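Local coordinates for EtuB protein (Clostridium kluyveri DSM 555, PDB 3IO0), which probably forms, as a trimer of chains with two tandem microcompartment domains, part of the shell of a bacterial microcompartment associated with ethanol utilisation, at residues A152-G157 against N187-T192. Sequence-based numbering, arbitrary orientation.
Sequences APAGVG and NEILIT
Asn187 lays its carboxamide over the start of helix 154-167, where OD1 accepts a nearly straight hydrogen bond from Ala154 N (2.9 Å, 175° at the hydrogen). CG stands anti to the backbone N (chi1 -157°), beside the carbonyl carbon, and the donor approaches OD1 36° out of the carbonyl plane. An asparagine suits this place because its two ends do different work: ND2 bonds Asp75 and Ala45 O of the second subunit, tying the helix start to the trimer interface. Pro153, joined to Ala152 by a cis peptide bond, turns the chain from strand into helix and sets its CB 3.8 Å from Asn187 OD1. Ala154 is small enough to let strand and helix close in, its CB lying 3.9 Å from Ile189 CG1. The branched Ile189 spreads over the first turn, CG1 against Ala154 and CG2 against Gly157 (3.7 Å from CG2 to Gly157 O). Gly157, with no side chain, lets the helix backbone come up to Ile189. Phe85 of the second subunit packs on both Ala154 and Ile189. Such packing of a helix's first turn against strand 189-195, between strands 145-152 and 171-176 of the antiparallel sheet, belongs to the alpha/beta fold of the circularly permuted BMC domain.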
loop_
_atom_site.group_PDB
_atom_site.type_symbol
_atom_site.label_atom_id
_atom_site.label_comp_id
_atom_site.label_asym_id
_atom_site.label_seq_id
_atom_site.Cartn_x
_atom_site.Cartn_y
_atom_site.Cartn_z
ATOM N N ALA A 152 4.604 7.713 12.432
ATOM C CA ALA A 152 4.722 6.295 12.152
ATOM C C ALA A 152 5.819 5.759 13.042
ATOM O O ALA A 152 6.822 6.434 13.240
ATOM C CB ALA A 152 5.072 6.064 10.702
ATOM N N PRO A 153 5.647 4.542 13.581
ATOM C CA PRO A 153 4.488 3.681 13.417
ATOM C C PRO A 153 3.293 4.273 14.125
ATOM O O PRO A 153 3.454 5.116 15.020
ATOM C CB PRO A 153 4.918 2.383 14.099
ATOM C CG PRO A 153 5.923 2.797 15.083
ATOM C CD PRO A 153 6.669 3.916 14.432
ATOM N N ALA A 154 2.107 3.820 13.728
ATOM C CA ALA A 154 0.843 4.430 14.147
ATOM C C ALA A 154 0.749 4.720 15.650
ATOM O O ALA A 154 0.109 5.690 16.054
ATOM C CB ALA A 154 -0.326 3.578 13.689
ATOM N N GLY A 155 1.385 3.896 16.470
ATOM C CA GLY A 155 1.288 4.069 17.909
ATOM C C GLY A 155 1.718 5.453 18.367
ATOM O O GLY A 155 1.041 6.097 19.184
ATOM N N VAL A 156 2.850 5.904 17.829
ATOM C CA VAL A 156 3.382 7.231 18.092
ATOM C C VAL A 156 2.348 8.272 17.685
ATOM O O VAL A 156 2.116 9.243 18.403
ATOM C CB VAL A 156 4.676 7.459 17.311
ATOM C CG1 VAL A 156 5.399 8.695 17.828
ATOM C CG2 VAL A 156 5.582 6.233 17.419
ATOM N N GLY A 157 1.716 8.040 16.540
ATOM C CA GLY A 157 0.603 8.853 16.083
ATOM C C GLY A 157 -0.485 9.059 17.118
ATOM O O GLY A 157 -0.990 10.172 17.236
ATOM N N ASN A 187 1.298 3.340 7.970
ATOM C CA ASN A 187 1.447 2.969 9.370
ATOM C C ASN A 187 1.421 4.213 10.260
ATOM O O ASN A 187 2.374 4.491 10.985
ATOM C CB ASN A 187 2.703 2.130 9.591
ATOM C CG ASN A 187 2.618 1.276 10.841
ATOM O OD1 ASN A 187 2.002 1.661 11.840
ATOM N ND2 ASN A 187 3.247 0.109 10.798
ATOM N N GLU A 188 0.315 4.949 10.199
ATOM C CA GLU A 188 0.190 6.218 10.903
ATOM C C GLU A 188 -1.139 6.343 11.625
ATOM O O GLU A 188 -2.135 5.731 11.226
ATOM C CB GLU A 188 0.267 7.380 9.915
ATOM C CG GLU A 188 1.520 7.474 9.067
ATOM C CD GLU A 188 1.300 8.345 7.844
ATOM O OE1 GLU A 188 0.192 8.287 7.265
ATOM O OE2 GLU A 188 2.224 9.090 7.454
ATOM N N ILE A 189 -1.146 7.148 12.687
ATOM C CA ILE A 189 -2.380 7.786 13.163
ATOM C C ILE A 189 -2.318 9.260 12.770
ATOM O O ILE A 189 -1.354 9.951 13.094
ATOM C CB ILE A 189 -2.596 7.629 14.691
ATOM C CG1 ILE A 189 -2.959 6.184 15.038
ATOM C CG2 ILE A 189 -3.666 8.590 15.196
ATOM C CD1 ILE A 189 -4.351 5.776 14.625
ATOM N N LEU A 190 -3.333 9.722 12.042
ATOM C CA LEU A 190 -3.424 11.122 11.629
ATOM C C LEU A 190 -4.574 11.839 12.318
ATOM O O LEU A 190 -5.652 11.276 12.501
ATOM C CB LEU A 190 -3.568 11.239 10.112
ATOM C CG LEU A 190 -3.713 12.642 9.511
ATOM C CD1 LEU A 190 -2.775 12.841 8.319
ATOM C CD2 LEU A 190 -5.149 12.927 9.139
ATOM N N ILE A 191 -4.330 13.086 12.694
ATOM C CA ILE A 191 -5.337 13.915 13.333
ATOM C C ILE A 191 -5.341 15.256 12.632
ATOM O O ILE A 191 -4.307 15.738 12.166
ATOM C CB ILE A 191 -5.123 13.972 14.891
ATOM C CG1 ILE A 191 -5.918 12.854 15.525
ATOM C CG2 ILE A 191 -5.577 15.262 15.553
ATOM C CD1 ILE A 191 -7.214 12.617 14.843
ATOM N N THR A 192 -6.522 15.834 12.522
ATOM C CA THR A 192 -6.683 17.107 11.871
ATOM C C THR A 192 -7.471 18.003 12.799
ATOM O O THR A 192 -8.489 17.592 13.362
ATOM C CB THR A 192 -7.333 16.909 10.514
ATOM O OG1 THR A 192 -6.332 17.081 9.513
ATOM C CG2 THR A 192 -8.449 17.874 10.273
#